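Local coordinates for protein glutaminyl-tRNA synthetase (Saccharomyces cerevisiae, PDB 3TL4) that attaches glutamine to its cognate tRNA at the cost of ATP, the fragment here being the appended tRNA-binding domain of the enzyme, at residues T8-F11 with S12-F16; Q172-L175 with K176-P180. All coordinates share one frame; numbering follows the deposited sequence.

Contact 1: T8-F11 with S12-F16; sequences TQLF and SQVGF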
loop_
_atom_site.group_PDB
_atom_site.type_symbol
_atom_site.label_atom_id
_atom_site.label_comp_id
_atom_site.label_asym_id
_atom_site.label_seq_id
_atom_site.Cartn_x
_atom_site.Cartn_y
_atom_site.Cartn_z
ATOM N N THR A 8 -14.805 18.714 12.638
ATOM C CA THR A 8 -15.612 18.732 11.424
ATOM C C THR A 8 -15.115 19.790 10.449
ATOM O O THR A 8 -14.994 19.538 9.246
ATOM C CB THR A 8 -17.094 19.029 11.732
ATOM O OG1 THR A 8 -17.680 17.912 12.405
ATOM C CG2 THR A 8 -17.862 19.278 10.447
ATOM N N GLN A 9 -14.847 20.982 10.973
ATOM C CA GLN A 9 -14.443 22.109 10.143
ATOM C C GLN A 9 -13.139 21.817 9.388
ATOM O O GLN A 9 -13.065 21.999 8.175
ATOM C CB GLN A 9 -14.310 23.370 10.996
ATOM C CG GLN A 9 -14.809 24.644 10.320
ATOM C CD GLN A 9 -14.884 25.826 11.279
ATOM O OE1 GLN A 9 -13.961 26.640 11.357
ATOM N NE2 GLN A 9 -15.991 25.924 12.016
ATOM N N LEU A 10 -12.121 21.345 10.103
ATOM C CA LEU A 10 -10.814 21.081 9.495
ATOM C C LEU A 10 -10.881 20.016 8.403
ATOM O O LEU A 10 -10.324 20.189 7.325
ATOM C CB LEU A 10 -9.806 20.658 10.560
ATOM C CG LEU A 10 -8.428 20.227 10.059
ATOM C CD1 LEU A 10 -7.737 21.376 9.335
ATOM C CD2 LEU A 10 -7.570 19.720 11.216
ATOM N N PHE A 11 -11.573 18.922 8.697
ATOM C CA PHE A 11 -11.643 17.768 7.804
ATOM C C PHE A 11 -12.315 18.085 6.483
ATOM O O PHE A 11 -11.869 17.631 5.427
ATOM C CB PHE A 11 -12.382 16.610 8.480
ATOM C CG PHE A 11 -11.680 16.072 9.696
ATOM C CD1 PHE A 11 -10.367 16.424 9.971
ATOM C CD2 PHE A 11 -12.328 15.212 10.562
ATOM C CE1 PHE A 11 -9.713 15.921 11.092
ATOM C CE2 PHE A 11 -11.681 14.711 11.685
ATOM C CZ PHE A 11 -10.373 15.065 11.948
ATOM N N SER A 12 -13.399 18.848 6.534
ATOM C CA SER A 12 -14.096 19.201 5.309
ATOM C C SER A 12 -13.338 20.293 4.565
ATOM O O SER A 12 -13.470 20.426 3.351
ATOM C CB SER A 12 -15.528 19.632 5.599
ATOM O OG SER A 12 -15.534 20.757 6.453
ATOM N N GLN A 13 -12.537 21.064 5.294
ATOM C CA GLN A 13 -11.695 22.086 4.676
ATOM C C GLN A 13 -10.543 21.486 3.884
ATOM O O GLN A 13 -10.136 22.042 2.862
ATOM C CB GLN A 13 -11.167 23.066 5.718
ATOM C CG GLN A 13 -12.211 24.075 6.151
ATOM C CD GLN A 13 -11.882 24.733 7.473
ATOM O OE1 GLN A 13 -10.901 24.375 8.133
ATOM N NE2 GLN A 13 -12.702 25.701 7.871
ATOM N N VAL A 14 -10.015 20.357 4.350
ATOM C CA VAL A 14 -8.987 19.649 3.594
ATOM C C VAL A 14 -9.633 18.801 2.483
ATOM O O VAL A 14 -8.950 18.208 1.645
ATOM C CB VAL A 14 -8.032 18.838 4.508
ATOM C CG1 VAL A 14 -7.604 19.691 5.707
ATOM C CG2 VAL A 14 -8.662 17.557 4.975
ATOM N N GLY A 15 -10.962 18.773 2.468
ATOM C CA GLY A 15 -11.679 18.222 1.334
ATOM C C GLY A 15 -12.297 16.854 1.523
ATOM O O GLY A 15 -12.726 16.237 0.552
ATOM N N PHE A 16 -12.343 16.370 2.758
ATOM C CA PHE A 16 -13.082 15.145 3.034
ATOM C C PHE A 16 -14.540 15.434 2.751
ATOM O O PHE A 16 -15.045 16.501 3.106
ATOM C CB PHE A 16 -12.903 14.675 4.489
ATOM C CG PHE A 16 -11.604 13.977 4.746
ATOM C CD1 PHE A 16 -11.379 12.702 4.252
ATOM C CD2 PHE A 16 -10.608 14.588 5.487
ATOM C CE1 PHE A 16 -10.174 12.050 4.484
ATOM C CE2 PHE A 16 -9.406 13.950 5.713
ATOM C CZ PHE A 16 -9.185 12.680 5.214
#

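Contact 2: Q172-L175 with K176-P180; sequences QEVL and KLLGP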
loop_
_atom_site.group_PDB
_atom_site.type_symbol
_atom_site.label_atom_id
_atom_site.label_comp_id
_atom_site.label_asym_id
_atom_site.label_seq_id
_atom_site.Cartn_x
_atom_site.Cartn_y
_atom_site.Cartn_z
ATOM N N GLN A 172 0.120 -14.456 -19.766
ATOM C CA GLN A 172 1.006 -14.499 -20.922
ATOM C C GLN A 172 2.107 -15.551 -20.782
ATOM O O GLN A 172 2.392 -16.290 -21.704
ATOM C CB GLN A 172 1.660 -13.149 -21.129
ATOM C CG GLN A 172 0.720 -11.977 -21.263
ATOM C CD GLN A 172 1.505 -10.684 -21.415
ATOM O OE1 GLN A 172 2.219 -10.495 -22.403
ATOM N NE2 GLN A 172 1.414 -9.810 -20.423
ATOM N N GLU A 173 2.740 -15.601 -19.626
ATOM C CA GLU A 173 3.841 -16.532 -19.424
ATOM C C GLU A 173 3.380 -17.978 -19.392
ATOM O O GLU A 173 4.071 -18.860 -19.873
ATOM C CB GLU A 173 4.600 -16.181 -18.155
ATOM C CG GLU A 173 5.296 -14.817 -18.261
ATOM C CD GLU A 173 6.249 -14.766 -19.437
ATOM O OE1 GLU A 173 7.030 -15.729 -19.597
ATOM O OE2 GLU A 173 6.214 -13.780 -20.202
ATOM N N VAL A 174 2.206 -18.219 -18.829
ATOM C CA VAL A 174 1.683 -19.572 -18.717
ATOM C C VAL A 174 1.349 -20.113 -20.093
ATOM O O VAL A 174 1.630 -21.272 -20.406
ATOM C CB VAL A 174 0.463 -19.618 -17.762
ATOM C CG1 VAL A 174 -0.256 -20.916 -17.882
ATOM C CG2 VAL A 174 0.931 -19.414 -16.329
ATOM N N LEU A 175 0.782 -19.249 -20.929
ATOM C CA LEU A 175 0.507 -19.581 -22.329
ATOM C C LEU A 175 1.755 -20.106 -23.031
ATOM O O LEU A 175 1.678 -21.080 -23.778
ATOM C CB LEU A 175 -0.039 -18.356 -23.077
ATOM C CG LEU A 175 -0.415 -18.480 -24.558
ATOM C CD1 LEU A 175 -1.410 -19.629 -24.806
ATOM C CD2 LEU A 175 -0.968 -17.144 -25.070
ATOM N N LYS A 176 2.905 -19.469 -22.799
ATOM C CA LYS A 176 4.137 -19.882 -23.480
ATOM C C LYS A 176 4.502 -21.338 -23.193
ATOM O O LYS A 176 4.991 -22.053 -24.070
ATOM C CB LYS A 176 5.302 -18.968 -23.095
ATOM C CG LYS A 176 5.121 -17.537 -23.546
ATOM C CD LYS A 176 6.157 -16.596 -22.921
ATOM C CE LYS A 176 5.833 -15.149 -23.284
ATOM N NZ LYS A 176 6.696 -14.181 -22.551
ATOM N N LEU A 177 4.276 -21.762 -21.953
ATOM C CA LEU A 177 4.617 -23.107 -21.481
ATOM C C LEU A 177 3.542 -24.146 -21.798
ATOM O O LEU A 177 3.847 -25.295 -22.117
ATOM C CB LEU A 177 4.829 -23.065 -19.959
ATOM C CG LEU A 177 5.022 -24.370 -19.178
ATOM C CD1 LEU A 177 6.273 -25.126 -19.638
ATOM C CD2 LEU A 177 5.072 -24.084 -17.677
ATOM N N LEU A 178 2.283 -23.743 -21.679
ATOM C CA LEU A 178 1.174 -24.686 -21.734
ATOM C C LEU A 178 0.619 -24.797 -23.133
ATOM O O LEU A 178 0.091 -25.837 -23.519
ATOM C CB LEU A 178 0.064 -24.269 -20.763
ATOM C CG LEU A 178 0.453 -24.319 -19.275
ATOM C CD1 LEU A 178 -0.785 -24.296 -18.414
ATOM C CD2 LEU A 178 1.241 -25.576 -18.968
ATOM N N GLY A 179 0.775 -23.721 -23.896
ATOM C CA GLY A 179 0.099 -23.575 -25.167
ATOM C C GLY A 179 -1.314 -23.153 -24.859
ATOM O O GLY A 179 -1.633 -22.904 -23.699
ATOM N N PRO A 180 -2.177 -23.070 -25.885
ATOM C CA PRO A 180 -3.540 -22.600 -25.610
ATOM C C PRO A 180 -4.383 -23.639 -24.864
ATOM O O PRO A 180 -4.035 -24.825 -24.860
ATOM C CB PRO A 180 -4.108 -22.319 -27.010
ATOM C CG PRO A 180 -3.285 -23.127 -27.936
ATOM C CD PRO A 180 -1.914 -23.226 -27.325
#

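Contact 1: T8-F11 with S12-F16
A Schellman motif closes helix 4-13, and its key bond runs from Phe-16 N back to Phe-11 O at 3.0 Å. Gly-15, the C-prime residue, takes a positive phi of 105° at which a CB would jam against the preceding carbonyl oxygen; its N bonds weakly to Ser-12 O. The same Phe-11 O lies at the edge of the Phe-16 ring, near its plane, 3.3 Å from CD2, while Phe-11 CB packs against that CD2 at 4.0 Å. One turn earlier, Thr-8 O takes two bonds from Ser-12, one from N at 3.2 Å and one from OG at 3.1 Å, reaching it from opposite faces of the carbonyl plane. OG of Ser-12, held between its own N and carbonyl carbon (chi1 60°), points back to that oxygen. Leu-10 CD1 meets Val-14 CG1 at 4.0 Å, the side chains crossing at a slant. On the exposed side Gln-9 and Gln-13 run alongside each other, Gln-13 NE2 3.4 Å from Gln-9 CG and the amide planes 62° apart. Phe-11 packs on helices 18-24 and 28-39, and Phe-16 joins it on Val-21. The paired 6→1 and weak 5→2 backbone bonds round a positive-phi glycine are the signature of a Schellman C-cap.

Contact 2: Q172-L175 with K176-P180
Glu-173 and Lys-176 lie side by side on helix 166-178, pointing the same way and joined at their ends by a salt bridge. The lysine chain is extended beyond CG and runs back along the helix, whereas the glutamate bends at chi2 (-57°), which brings its carboxylate to the ammonium group. Glu-173 OE2 and Lys-176 NZ are modelled 2.4 Å apart, a doubtful value from which only the pairing should be read, while Glu-173 OE1 is 3.5 Å from Lys-176 CD, against the aliphatic part of the chain. Arg-123 also forms a salt bridge with OE2, so two cations share one carboxylate oxygen, which would be expected to favour its charged form. A glutamine in place of Glu-173 would probably leave Lys-176 and Arg-123 without their shared negative charge and the lysine end freer to swing.

Val-174 and Leu-178 are likewise aligned, one turn apart, with Val-174 CG1 tight against Leu-178 CD1 at 3.5 Å; both also touch Tyr-142. Val-174 O receives Leu-178 N at 2.9 Å, nearly in line with the carbonyl bond. Leu-175, with CG anti to the backbone N (chi1 -179°), sends CD1 over the Gly-179 peptide, 3.5 Å from Gly-179 O, and reaches 4.4 Å from Pro-180 CB. Gly-179 N bonds to Leu-175 O at 2.8 Å, and its positive phi turns the chain out of the helix. The arrangement is that of the C-terminal turns of a helix, with an i to i+3 salt bridge and i to i+4 apolar packing, ended by a positive-phi glycine followed by proline.

Contact 1 comes first along the chain, at the end of helix 4-13, and contact 2 follows much later, at the end of helix 166-178. Their centres are 51 Å apart on opposite sides of the chain's centre. The two sites share no helix, and in this strand-free fragment, its helices joined by loops and turns, each belongs to its own local bundle: residues 8-16 pack with helices 18-24 and 28-39, residues 172-180 with helices 119-132, 134-140 and 145-153. They fall in the first and second parts of the RNA-binding region respectively. Both are glycine-terminated helix ends, lying in separate helical groups of the appended tRNA-binding domain, about 35 Å apart at their nearest atoms.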